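Local coordinates for protein transaminase (Bacillus megaterium, PDB 5G0A) that probably transfers amino groups between amines and carbonyl compounds with pyridoxal-5'-phosphate as cofactor, as an S-selective class-III omega-transaminase, at residues 137-142 / 228-233; 263-268 / 291-296; 362-367 / 452-457. One frame throughout, in Å; residues are numbered along the deposited sequence.

Contact 1. Residues 137-142 / 228-233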
ATOM      1  N   ASN B 137     -14.802   7.352  -9.102  1.00 23.38           N
ATOM      2  CA  ASN B 137     -14.719   7.081  -7.637  1.00 24.40           C
ATOM      3  C   ASN B 137     -14.254   5.640  -7.369  1.00 23.93           C
ATOM      4  O   ASN B 137     -14.834   4.923  -6.530  1.00 25.18           O
ATOM      5  CB  ASN B 137     -16.058   7.372  -6.928  1.00 25.17           C
ATOM      6  CG  ASN B 137     -15.923   7.484  -5.408  1.00 28.42           C
ATOM      7  OD1 ASN B 137     -16.850   7.115  -4.653  1.00 31.42           O
ATOM      8  ND2 ASN B 137     -14.802   8.024  -4.949  1.00 27.12           N
ATOM      9  N   ARG B 138     -13.222   5.213  -8.096  1.00 20.94           N
ATOM     10  CA  ARG B 138     -12.695   3.839  -8.012  1.00 22.16           C
ATOM     11  C   ARG B 138     -11.170   3.873  -8.027  1.00 21.96           C
ATOM     12  O   ARG B 138     -10.591   4.742  -8.692  1.00 22.03           O
ATOM     13  CB  ARG B 138     -13.135   2.990  -9.210  1.00 23.22           C
ATOM     14  CG  ARG B 138     -14.644   2.825  -9.363  1.00 23.45           C
ATOM     15  CD  ARG B 138     -14.890   2.060 -10.645  1.00 23.13           C
ATOM     16  NE  ARG B 138     -16.308   2.140 -11.014  1.00 25.40           N
ATOM     17  CZ  ARG B 138     -16.754   1.851 -12.240  1.00 26.00           C
ATOM     18  NH1 ARG B 138     -15.895   1.487 -13.188  1.00 26.11           N
ATOM     19  NH2 ARG B 138     -18.066   1.962 -12.510  1.00 28.13           N
ATOM     20  N   PRO B 139     -10.521   2.916  -7.338  1.00 21.54           N
ATOM     21  CA  PRO B 139      -9.051   2.984  -7.180  1.00 22.46           C
ATOM     22  C   PRO B 139      -8.194   2.282  -8.231  1.00 21.81           C
ATOM     23  O   PRO B 139      -7.085   2.736  -8.504  1.00 22.01           O
ATOM     24  CB  PRO B 139      -8.818   2.282  -5.832  1.00 22.93           C
ATOM     25  CG  PRO B 139      -9.935   1.269  -5.753  1.00 21.97           C
ATOM     26  CD  PRO B 139     -11.135   2.004  -6.341  1.00 22.62           C
ATOM     27  N   LEU B 140      -8.632   1.148  -8.764  1.00 20.95           N
ATOM     28  CA  LEU B 140      -7.723   0.326  -9.533  1.00 22.68           C
ATOM     29  C   LEU B 140      -7.556   0.801 -10.973  1.00 22.46           C
ATOM     30  O   LEU B 140      -8.517   1.198 -11.634  1.00 22.28           O
ATOM     31  CB  LEU B 140      -8.168  -1.136  -9.518  1.00 24.06           C
ATOM     32  CG  LEU B 140      -8.133  -1.856  -8.163  1.00 26.01           C
ATOM     33  CD1 LEU B 140      -8.525  -3.309  -8.367  1.00 25.04           C
ATOM     34  CD2 LEU B 140      -6.736  -1.786  -7.547  1.00 26.74           C
ATOM     35  N   VAL B 141      -6.315   0.775 -11.445  1.00 20.77           N
ATOM     36  CA  VAL B 141      -6.069   1.034 -12.862  1.00 20.99           C
ATOM     37  C   VAL B 141      -5.335  -0.187 -13.427  1.00 22.31           C
ATOM     38  O   VAL B 141      -4.424  -0.756 -12.782  1.00 23.95           O
ATOM     39  CB  VAL B 141      -5.236   2.331 -13.088  1.00 20.89           C
ATOM     40  CG1 VAL B 141      -4.833   2.448 -14.563  1.00 22.33           C
ATOM     41  CG2 VAL B 141      -6.022   3.578 -12.626  1.00 21.42           C
ATOM     42  N   VAL B 142      -5.737  -0.593 -14.622  1.00 21.12           N
ATOM     43  CA  VAL B 142      -5.153  -1.741 -15.311  1.00 21.85           C
ATOM     44  C   VAL B 142      -4.196  -1.229 -16.375  1.00 22.88           C
ATOM     45  O   VAL B 142      -4.584  -0.417 -17.240  1.00 25.35           O
ATOM     46  CB  VAL B 142      -6.259  -2.584 -15.988  1.00 23.03           C
ATOM     47  CG1 VAL B 142      -5.645  -3.754 -16.747  1.00 24.27           C
ATOM     48  CG2 VAL B 142      -7.257  -3.060 -14.949  1.00 22.61           C
ATOM     49  N   PRO B 228     -15.306  -5.188 -11.278  1.00 26.79           N
ATOM     50  CA  PRO B 228     -15.329  -4.033 -12.189  1.00 26.62           C
ATOM     51  C   PRO B 228     -15.747  -2.756 -11.471  1.00 26.28           C
ATOM     52  O   PRO B 228     -15.338  -1.668 -11.889  1.00 26.99           O
ATOM     53  CB  PRO B 228     -16.384  -4.440 -13.240  1.00 26.78           C
ATOM     54  CG  PRO B 228     -16.334  -5.940 -13.208  1.00 25.88           C
ATOM     55  CD  PRO B 228     -16.249  -6.231 -11.734  1.00 25.27           C
ATOM     56  N   GLU B 229     -16.489  -2.885 -10.361  1.00 24.23           N
ATOM     57  CA  GLU B 229     -16.895  -1.739  -9.563  1.00 26.15           C
ATOM     58  C   GLU B 229     -15.730  -1.044  -8.823  1.00 24.14           C
ATOM     59  O   GLU B 229     -15.907   0.021  -8.253  1.00 26.45           O
ATOM     60  CB  GLU B 229     -18.050  -2.098  -8.591  1.00 28.59           C
ATOM     61  CG  GLU B 229     -17.681  -2.897  -7.327  1.00 28.88           C
ATOM     62  CD  GLU B 229     -17.264  -4.337  -7.552  1.00 29.99           C
ATOM     63  OE1 GLU B 229     -17.395  -4.895  -8.660  1.00 29.44           O
ATOM     64  OE2 GLU B 229     -16.781  -4.946  -6.573  1.00 33.52           O
ATOM     65  N   GLN B 230     -14.546  -1.645  -8.802  1.00 25.24           N
ATOM     66  CA  GLN B 230     -13.430  -0.887  -8.234  1.00 25.97           C
ATOM     67  C   GLN B 230     -12.315  -0.601  -9.233  1.00 24.39           C
ATOM     68  O   GLN B 230     -11.239  -0.162  -8.841  1.00 21.44           O
ATOM     69  CB  GLN B 230     -12.893  -1.506  -6.947  1.00 31.40           C
ATOM     70  CG  GLN B 230     -12.109  -2.785  -7.127  1.00 30.29           C
ATOM     71  CD  GLN B 230     -11.335  -3.132  -5.858  1.00 34.18           C
ATOM     72  OE1 GLN B 230     -11.211  -2.302  -4.943  1.00 35.40           O
ATOM     73  NE2 GLN B 230     -10.804  -4.339  -5.803  1.00 32.44           N
ATOM     74  N   VAL B 231     -12.585  -0.855 -10.513  1.00 22.73           N
ATOM     75  CA  VAL B 231     -11.613  -0.587 -11.579  1.00 21.94           C
ATOM     76  C   VAL B 231     -12.010   0.721 -12.296  1.00 23.01           C
ATOM     77  O   VAL B 231     -13.015   0.782 -12.982  1.00 23.04           O
ATOM     78  CB  VAL B 231     -11.463  -1.756 -12.591  1.00 23.11           C
ATOM     79  CG1 VAL B 231     -10.488  -1.386 -13.715  1.00 22.79           C
ATOM     80  CG2 VAL B 231     -10.962  -3.026 -11.889  1.00 23.76           C
ATOM     81  N   ALA B 232     -11.204   1.760 -12.122  1.00 21.51           N
ATOM     82  CA  ALA B 232     -11.425   3.050 -12.803  1.00 20.84           C
ATOM     83  C   ALA B 232     -11.230   3.010 -14.314  1.00 22.70           C
ATOM     84  O   ALA B 232     -12.012   3.609 -15.039  1.00 23.56           O
ATOM     85  CB  ALA B 232     -10.507   4.140 -12.210  1.00 20.37           C
ATOM     86  N   ALA B 233     -10.149   2.368 -14.761  1.00 22.39           N
ATOM     87  CA  ALA B 233      -9.630   2.542 -16.114  1.00 23.06           C
ATOM     88  C   ALA B 233      -8.653   1.445 -16.498  1.00 23.28           C
ATOM     89  O   ALA B 233      -8.010   0.815 -15.641  1.00 24.25           O
ATOM     90  CB  ALA B 233      -8.953   3.921 -16.249  1.00 22.67           C
TER
HETATM   91  O   HOH W   1     -18.155   2.192  -8.884  1.00 38.95           O

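Contact 2. Residues 263-268 / 291-296. Unlike the reference sequence in segment 263-268: N268 (reference Thr).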
ATOM      1  N   GLY B 263     -17.959  -1.016 -18.023  1.00 27.84           N
ATOM      2  CA  GLY B 263     -18.235   0.271 -17.385  1.00 28.03           C
ATOM      3  C   GLY B 263     -16.964   0.870 -16.793  1.00 26.24           C
ATOM      4  O   GLY B 263     -17.000   1.478 -15.716  1.00 28.93           O
ATOM      5  N   VAL B 264     -15.868   0.723 -17.533  1.00 25.80           N
ATOM      6  CA  VAL B 264     -14.516   1.140 -17.090  1.00 25.72           C
ATOM      7  C   VAL B 264     -14.014   2.138 -18.136  1.00 24.71           C
ATOM      8  O   VAL B 264     -14.348   2.017 -19.326  1.00 24.97           O
ATOM      9  CB  VAL B 264     -13.626  -0.122 -16.978  1.00 26.72           C
ATOM     10  CG1 VAL B 264     -12.134   0.179 -16.936  1.00 29.04           C
ATOM     11  CG2 VAL B 264     -14.068  -0.969 -15.773  1.00 26.89           C
ATOM     12  N   LEU B 265     -13.270   3.148 -17.698  1.00 22.86           N
ATOM     13  CA  LEU B 265     -12.682   4.095 -18.638  1.00 21.87           C
ATOM     14  C   LEU B 265     -11.516   3.498 -19.440  1.00 22.72           C
ATOM     15  O   LEU B 265     -10.837   2.572 -18.995  1.00 23.88           O
ATOM     16  CB  LEU B 265     -12.229   5.373 -17.905  1.00 22.00           C
ATOM     17  CG  LEU B 265     -13.285   6.204 -17.189  1.00 23.70           C
ATOM     18  CD1 LEU B 265     -12.612   7.355 -16.426  1.00 23.82           C
ATOM     19  CD2 LEU B 265     -14.367   6.727 -18.163  1.00 24.02           C
ATOM     20  N   TRP B 266     -11.304   4.042 -20.645  1.00 22.57           N
ATOM     21  CA  TRP B 266     -10.125   3.751 -21.431  1.00 22.98           C
ATOM     22  C   TRP B 266      -9.273   5.012 -21.601  1.00 23.38           C
ATOM     23  O   TRP B 266      -9.713   6.012 -22.182  1.00 22.37           O
ATOM     24  CB  TRP B 266     -10.490   3.121 -22.816  1.00 22.85           C
ATOM     25  CG  TRP B 266      -9.309   2.954 -23.727  1.00 23.44           C
ATOM     26  CD1 TRP B 266      -8.043   2.544 -23.376  1.00 23.59           C
ATOM     27  CD2 TRP B 266      -9.274   3.177 -25.145  1.00 23.89           C
ATOM     28  NE1 TRP B 266      -7.226   2.527 -24.481  1.00 23.37           N
ATOM     29  CE2 TRP B 266      -7.955   2.904 -25.577  1.00 22.89           C
ATOM     30  CE3 TRP B 266     -10.234   3.580 -26.100  1.00 23.70           C
ATOM     31  CZ2 TRP B 266      -7.559   3.036 -26.915  1.00 23.46           C
ATOM     32  CZ3 TRP B 266      -9.828   3.704 -27.429  1.00 22.14           C
ATOM     33  CH2 TRP B 266      -8.511   3.439 -27.819  1.00 22.99           C
ATOM     34  N   ILE B 267      -8.079   4.974 -21.016  1.00 22.13           N
ATOM     35  CA  ILE B 267      -7.095   6.039 -21.186  1.00 21.45           C
ATOM     36  C   ILE B 267      -6.127   5.548 -22.239  1.00 22.74           C
ATOM     37  O   ILE B 267      -5.471   4.523 -22.059  1.00 23.85           O
ATOM     38  CB  ILE B 267      -6.283   6.286 -19.879  1.00 21.76           C
ATOM     39  CG1 ILE B 267      -7.218   6.648 -18.709  1.00 22.58           C
ATOM     40  CG2 ILE B 267      -5.207   7.363 -20.153  1.00 21.67           C
ATOM     41  CD1 ILE B 267      -6.517   6.646 -17.333  1.00 24.69           C
ATOM     42  N   ASN B 268      -6.009   6.267 -23.358  1.00 21.56           N
ATOM     43  CA  ASN B 268      -4.884   5.962 -24.235  1.00 22.11           C
ATOM     44  C   ASN B 268      -3.768   6.989 -24.092  1.00 23.09           C
ATOM     45  O   ASN B 268      -4.013   8.187 -24.155  1.00 22.95           O
ATOM     46  CB  ASN B 268      -5.262   5.798 -25.719  1.00 23.89           C
ATOM     47  CG  ASN B 268      -4.123   5.213 -26.512  1.00 24.18           C
ATOM     48  OD1 ASN B 268      -3.615   4.117 -26.195  1.00 24.98           O
ATOM     49  ND2 ASN B 268      -3.664   5.951 -27.523  1.00 24.70           N
ATOM     50  N   PRO B 291     -11.175   7.161 -27.312  1.00 26.29           N
ATOM     51  CA  PRO B 291     -10.940   6.901 -25.893  1.00 24.97           C
ATOM     52  C   PRO B 291     -11.749   7.834 -24.992  1.00 25.11           C
ATOM     53  O   PRO B 291     -12.477   8.715 -25.482  1.00 25.21           O
ATOM     54  CB  PRO B 291      -9.434   7.205 -25.744  1.00 26.22           C
ATOM     55  CG  PRO B 291      -9.229   8.347 -26.724  1.00 27.27           C
ATOM     56  CD  PRO B 291     -10.122   8.027 -27.902  1.00 26.77           C
ATOM     57  N   ASP B 292     -11.618   7.646 -23.668  1.00 22.41           N
ATOM     58  CA  ASP B 292     -12.241   8.540 -22.698  1.00 23.68           C
ATOM     59  C   ASP B 292     -11.290   9.662 -22.283  1.00 21.54           C
ATOM     60  O   ASP B 292     -11.715  10.760 -21.926  1.00 23.22           O
ATOM     61  CB  ASP B 292     -12.647   7.739 -21.449  1.00 23.23           C
ATOM     62  CG  ASP B 292     -13.717   6.700 -21.762  1.00 26.19           C
ATOM     63  OD1 ASP B 292     -14.881   7.108 -21.970  1.00 28.82           O
ATOM     64  OD2 ASP B 292     -13.394   5.506 -21.813  1.00 24.53           O
ATOM     65  N   ILE B 293     -10.003   9.339 -22.303  1.00 21.90           N
ATOM     66  CA  ILE B 293      -8.944  10.282 -21.895  1.00 22.16           C
ATOM     67  C   ILE B 293      -7.716   9.970 -22.732  1.00 21.28           C
ATOM     68  O   ILE B 293      -7.415   8.787 -22.981  1.00 22.63           O
ATOM     69  CB  ILE B 293      -8.536  10.083 -20.391  1.00 22.64           C
ATOM     70  CG1 ILE B 293      -9.711  10.344 -19.452  1.00 23.90           C
ATOM     71  CG2 ILE B 293      -7.351  10.970 -20.021  1.00 23.60           C
ATOM     72  CD1 ILE B 293      -9.459   9.929 -17.997  1.00 22.42           C
ATOM     73  N   ILE B 294      -7.011  11.014 -23.193  1.00 21.74           N
ATOM     74  CA  ILE B 294      -5.635  10.825 -23.689  1.00 20.69           C
ATOM     75  C   ILE B 294      -4.628  11.699 -22.947  1.00 20.14           C
ATOM     76  O   ILE B 294      -4.978  12.753 -22.411  1.00 21.23           O
ATOM     77  CB  ILE B 294      -5.443  11.027 -25.223  1.00 21.56           C
ATOM     78  CG1 ILE B 294      -5.613  12.509 -25.635  1.00 22.51           C
ATOM     79  CG2 ILE B 294      -6.313  10.002 -26.001  1.00 22.78           C
ATOM     80  CD1 ILE B 294      -5.308  12.738 -27.125  1.00 23.48           C
ATOM     81  N   THR B 295      -3.389  11.223 -22.939  1.00 21.34           N
ATOM     82  CA  THR B 295      -2.261  11.963 -22.376  1.00 21.64           C
ATOM     83  C   THR B 295      -1.305  12.335 -23.495  1.00 22.17           C
ATOM     84  O   THR B 295      -1.117  11.563 -24.441  1.00 23.47           O
ATOM     85  CB  THR B 295      -1.538  11.143 -21.290  1.00 21.69           C
ATOM     86  OG1 THR B 295      -1.219   9.849 -21.801  1.00 22.41           O
ATOM     87  CG2 THR B 295      -2.426  10.990 -20.062  1.00 22.81           C
ATOM     88  N   MET B 296      -0.695  13.512 -23.362  1.00 21.92           N
ATOM     89  CA  MET B 296       0.151  14.101 -24.425  1.00 22.53           C
ATOM     90  C   MET B 296       1.405  14.713 -23.833  1.00 21.09           C
ATOM     91  O   MET B 296       1.427  15.131 -22.680  1.00 22.02           O
ATOM     92  CB  MET B 296      -0.619  15.193 -25.185  1.00 22.17           C
ATOM     93  CG  MET B 296      -1.829  14.671 -25.965  1.00 23.15           C
ATOM     94  SD  MET B 296      -2.948  15.991 -26.445  1.00 25.11           S
ATOM     95  CE  MET B 296      -3.864  16.210 -24.919  1.00 23.77           C
TER

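Contact 3. Residues 362-367 / 452-457. Unlike the reference sequence in segment 452-457: G452 (reference Glu).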
ATOM      1  N   GLU B 362       5.412   5.157 -45.693  1.00 35.45           N
ATOM      2  CA  GLU B 362       5.255   4.266 -46.857  1.00 38.54           C
ATOM      3  C   GLU B 362       6.600   4.108 -47.557  1.00 37.93           C
ATOM      4  O   GLU B 362       6.982   3.005 -47.957  1.00 35.15           O
ATOM      5  CB  GLU B 362       4.179   4.798 -47.807  1.00 42.89           C
ATOM      6  CG  GLU B 362       2.768   4.659 -47.250  1.00 48.85           C
ATOM      7  CD  GLU B 362       1.731   5.492 -47.976  1.00 55.14           C
ATOM      8  OE1 GLU B 362       1.988   5.945 -49.114  1.00 60.16           O
ATOM      9  OE2 GLU B 362       0.644   5.693 -47.397  1.00 56.44           O
ATOM     10  N   TYR B 363       7.346   5.208 -47.666  1.00 36.55           N
ATOM     11  CA  TYR B 363       8.698   5.142 -48.220  1.00 36.57           C
ATOM     12  C   TYR B 363       9.631   4.271 -47.374  1.00 36.57           C
ATOM     13  O   TYR B 363      10.314   3.381 -47.895  1.00 35.80           O
ATOM     14  CB  TYR B 363       9.287   6.541 -48.414  1.00 36.90           C
ATOM     15  CG  TYR B 363      10.619   6.521 -49.132  1.00 38.98           C
ATOM     16  CD1 TYR B 363      10.690   6.244 -50.503  1.00 41.19           C
ATOM     17  CD2 TYR B 363      11.813   6.757 -48.441  1.00 39.15           C
ATOM     18  CE1 TYR B 363      11.908   6.213 -51.165  1.00 39.76           C
ATOM     19  CE2 TYR B 363      13.037   6.731 -49.096  1.00 38.55           C
ATOM     20  CZ  TYR B 363      13.076   6.460 -50.464  1.00 40.46           C
ATOM     21  OH  TYR B 363      14.286   6.441 -51.128  1.00 39.09           O
ATOM     22  N   ILE B 364       9.647   4.517 -46.059  1.00 36.59           N
ATOM     23  CA  ILE B 364      10.443   3.718 -45.134  1.00 33.76           C
ATOM     24  C   ILE B 364      10.042   2.236 -45.203  1.00 33.82           C
ATOM     25  O   ILE B 364      10.895   1.362 -45.116  1.00 33.16           O
ATOM     26  CB  ILE B 364      10.322   4.246 -43.670  1.00 34.03           C
ATOM     27  CG1 ILE B 364      11.148   5.529 -43.488  1.00 36.14           C
ATOM     28  CG2 ILE B 364      10.756   3.192 -42.659  1.00 32.38           C
ATOM     29  CD1 ILE B 364      10.687   6.410 -42.332  1.00 33.85           C
ATOM     30  N   ARG B 365       8.746   1.974 -45.322  1.00 35.53           N
ATOM     31  CA  ARG B 365       8.230   0.611 -45.499  1.00 38.29           C
ATOM     32  C   ARG B 365       8.914  -0.071 -46.700  1.00 38.63           C
ATOM     33  O   ARG B 365       9.430  -1.177 -46.573  1.00 40.12           O
ATOM     34  CB  ARG B 365       6.694   0.643 -45.637  1.00 40.18           C
ATOM     35  CG  ARG B 365       6.049  -0.570 -46.297  1.00 48.24           C
ATOM     36  CD  ARG B 365       5.860  -1.717 -45.333  1.00 50.98           C
ATOM     37  NE  ARG B 365       4.927  -1.396 -44.257  1.00 55.70           N
ATOM     38  CZ  ARG B 365       4.528  -2.259 -43.331  1.00 55.56           C
ATOM     39  NH1 ARG B 365       4.970  -3.509 -43.353  1.00 57.08           N
ATOM     40  NH2 ARG B 365       3.683  -1.870 -42.385  1.00 54.52           N
ATOM     41  N   SER B 366       8.945   0.610 -47.843  1.00 38.69           N
ATOM     42  CA  SER B 366       9.626   0.078 -49.043  1.00 40.95           C
ATOM     43  C   SER B 366      11.130  -0.145 -48.833  1.00 42.81           C
ATOM     44  O   SER B 366      11.708  -1.104 -49.357  1.00 44.51           O
ATOM     45  CB  SER B 366       9.377   0.978 -50.259  1.00 40.13           C
ATOM     46  OG  SER B 366      10.162   2.164 -50.210  1.00 43.06           O
ATOM     47  N   LYS B 367      11.768   0.741 -48.068  1.00 41.70           N
ATOM     48  CA  LYS B 367      13.194   0.604 -47.780  1.00 40.40           C
ATOM     49  C   LYS B 367      13.463  -0.569 -46.844  1.00 39.60           C
ATOM     50  O   LYS B 367      14.438  -1.304 -47.030  1.00 42.38           O
ATOM     51  CB  LYS B 367      13.772   1.905 -47.195  1.00 40.55           C
ATOM     52  CG  LYS B 367      13.620   3.143 -48.078  1.00 40.58           C
ATOM     53  CD  LYS B 367      14.556   3.152 -49.277  1.00 43.57           C
ATOM     54  CE  LYS B 367      16.017   3.153 -48.846  1.00 43.36           C
ATOM     55  NZ  LYS B 367      16.900   3.546 -49.980  1.00 44.39           N
ATOM     56  N   GLY B 452      16.420  11.910 -48.784  1.00 37.22           N
ATOM     57  CA  GLY B 452      17.885  11.768 -48.735  1.00 36.61           C
ATOM     58  C   GLY B 452      18.380  11.324 -47.376  1.00 36.10           C
ATOM     59  O   GLY B 452      19.292  10.510 -47.278  1.00 32.47           O
ATOM     60  N   ASP B 453      17.791  11.870 -46.311  1.00 33.62           N
ATOM     61  CA  ASP B 453      18.166  11.448 -44.972  1.00 33.45           C
ATOM     62  C   ASP B 453      17.641  10.042 -44.625  1.00 30.41           C
ATOM     63  O   ASP B 453      18.358   9.271 -44.011  1.00 32.38           O
ATOM     64  CB  ASP B 453      17.788  12.510 -43.918  1.00 32.86           C
ATOM     65  CG  ASP B 453      18.735  13.716 -43.940  1.00 34.44           C
ATOM     66  OD1 ASP B 453      19.923  13.566 -44.315  1.00 35.25           O
ATOM     67  OD2 ASP B 453      18.308  14.813 -43.557  1.00 35.18           O
ATOM     68  N   ILE B 454      16.420   9.706 -45.034  1.00 32.13           N
ATOM     69  CA  ILE B 454      15.963   8.309 -44.913  1.00 32.48           C
ATOM     70  C   ILE B 454      16.933   7.360 -45.631  1.00 32.94           C
ATOM     71  O   ILE B 454      17.363   6.354 -45.070  1.00 34.23           O
ATOM     72  CB  ILE B 454      14.515   8.111 -45.426  1.00 31.54           C
ATOM     73  CG1 ILE B 454      13.516   8.821 -44.506  1.00 31.09           C
ATOM     74  CG2 ILE B 454      14.181   6.618 -45.554  1.00 33.06           C
ATOM     75  CD1 ILE B 454      12.139   8.992 -45.127  1.00 30.12           C
ATOM     76  N   ASP B 455      17.309   7.695 -46.864  1.00 37.87           N
ATOM     77  CA  ASP B 455      18.290   6.874 -47.609  1.00 37.96           C
ATOM     78  C   ASP B 455      19.617   6.724 -46.868  1.00 37.59           C
ATOM     79  O   ASP B 455      20.165   5.628 -46.796  1.00 36.46           O
ATOM     80  CB  ASP B 455      18.550   7.446 -49.014  1.00 39.01           C
ATOM     81  CG  ASP B 455      17.355   7.290 -49.946  1.00 39.47           C
ATOM     82  OD1 ASP B 455      16.380   6.595 -49.592  1.00 42.32           O
ATOM     83  OD2 ASP B 455      17.387   7.889 -51.034  1.00 40.67           O
ATOM     84  N   LYS B 456      20.116   7.824 -46.307  1.00 37.09           N
ATOM     85  CA  LYS B 456      21.362   7.806 -45.539  1.00 35.64           C
ATOM     86  C   LYS B 456      21.255   6.924 -44.290  1.00 34.89           C
ATOM     87  O   LYS B 456      22.177   6.182 -43.957  1.00 35.30           O
ATOM     88  CB  LYS B 456      21.787   9.241 -45.183  1.00 35.77           C
ATOM     89  CG  LYS B 456      23.027   9.341 -44.302  1.00 38.82           C
ATOM     90  CD  LYS B 456      23.547  10.770 -44.236  1.00 42.15           C
ATOM     91  CE  LYS B 456      24.482  10.977 -43.048  1.00 39.68           C
ATOM     92  NZ  LYS B 456      24.837  12.416 -42.907  1.00 45.37           N
ATOM     93  N   ALA B 457      20.122   7.010 -43.598  1.00 34.72           N
ATOM     94  CA  ALA B 457      19.922   6.219 -42.402  1.00 34.46           C
ATOM     95  C   ALA B 457      19.823   4.728 -42.741  1.00 34.07           C
ATOM     96  O   ALA B 457      20.427   3.886 -42.070  1.00 35.95           O
ATOM     97  CB  ALA B 457      18.684   6.702 -41.648  1.00 33.32           C
TER

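Contact 1. Residues 137-142 / 228-233
R138 reaches over the turn 228-230 to bond with the strand that follows it: NH1 donates to V231 O at 3.0 Å, and that oxygen lies close to the guanidinium plane. The same NH1 also bonds G263 O. With CG anti to the carbonyl carbon, chi1 (-61°) sets CG 3.3 Å from E229 O; from there the chain runs extended to NE. E229 CA lies over one face of the guanidinium, toward its rim. A water accepts from R138 NE and donates to E229 O. Beyond R138, the backbones pair as parallel strands. L140 N donates to Q230 O at 2.9 Å, A232 N to L140 O, and V142 N to A233 O at 2.9 Å. The register slips by one between the L140-V231 and V141-A233 bridges, a beta bulge. L140 CD1 packs 3.6 Å from Q230 NE2, and V142 CG2 meets V231 CG1 at 3.8 Å. In the second shell, Y226 O receives Q230 NE2, and helix 121-136 covers the face of V141 and A233. Q230 OE1 bonds S184 OG of the second subunit, whose Y185 packs on P139 and L140. NH1 of R138 thus has two carbonyl oxygens and NE a water, and the positive charge is probably stabilised by the carbonyl dipoles of V231 and G263.

Contact 2. Residues 263-268 / 291-296
W266 and D292 join neighbouring parallel strands, 265-268 and 293-296, in the central mixed sheet of the large domain of this fold-type I, PLP-dependent enzyme. The tight part is the start of the pair. W266 N donates to D292 OD2 at 2.8 Å and nearly straight (168°), meeting the carboxylate on its anti side, while W266 O takes D292 N at 2.9 Å and, weakly, I293 N. Chi1 of D292 (-64°) turns CG to the side of its own backbone N, where it lies 3.7 Å from L265 CD2. R256 of helix 251-262 forms a salt bridge to the same OD2. An alanine in place of D292 would probably leave W266 N without its side-chain acceptor and the R256 charge without this mate. On the indole, P291 CB makes a CH-pi contact 4.0 Å from the centroid of the six-membered ring, and T236 OG1 bonds W266 NE1. I267 and I293 lie side by side, pointing the same way, with CG1 of the first 4.0 Å from CD1 of the second. No touching residue is exposed, so the contrast is between this tight start and a looser far end; D292 OD1 has a weak bond to a diethylene glycol molecule, probably from the crystallisation liquor. Farther along, N268 N still donates to I293 O, but the amide bond from T295 N to N268 O is weak. I294 CA nevertheless comes to 3.1 Å from that same N268 O in a CA-H...O contact.

Contact 3. Residues 362-367 / 452-457
Y363 and K367, one turn apart on helix 353-374, both reach D455 of helix 451-468, and one carboxylate oxygen serves them both. The polar contacts come first. Y363 OH donates to D455 OD1 at 2.6 Å, and D455 OD1 accepts on its syn lone pair, the side of OD2. The oxygen lies at the ring edge, in its plane, and the ring and carboxylate planes are turned 43° apart. Chi1 of Y363 (-173°) puts CG anti to the backbone N. K367 NZ makes a hydrogen-bonded salt bridge to the same OD1 at 3.1 Å, approaching from above the carboxylate plane, 65° out of it. Beyond CG the lysine chain is bent, at chi2 and chi3, on its way to the carboxylate. K367 CG itself rests 3.8 Å above one face of the Y363 ring, toward the rim. Two donors on one oxygen would probably favour the charged form of the aspartate and fix its rotation. The apolar contacts lie deeper. I454 CG2 reaches Y363 CE2 at 3.7 Å near the ring plane, and the two side chains slide past each other in opposite directions. I364 crosses I454 at about a right angle, its CG1 3.8 Å from I454 CG2. W388 of strand 387-392 and L386 close in on I364, and F55 on I454. The segment axes are 10.9 Å apart at closest approach and inclined at 28°, so side chains rather than backbones bridge the gap. The arrangement is that of two roughly parallel helices packed beside each other in the C-terminal small domain of class-III aminotransferases, with an apolar inner side and a polar, partly exposed outer side.

Along the chain the three contacts come in series, each closing before the next opens. Contacts 1 and 2 belong to one seven-stranded sheet: strands 140-144, 231-236, 265-269 and 293-296 stand next to one another in that order, and the two middle strands join the pairs through a probable hydrogen bond from L265 N to A232 O. Their centres are 13 Å apart. Contact 3, between helices 353-374 and 451-468, lies on the opposite side of the chain's centre, its centre about 44 Å from that of contact 1 and 34 Å from that of contact 2. The first two thus form four neighbouring strands of the sheet of the PLP-binding large domain, and the third part of the helical side of the small domain.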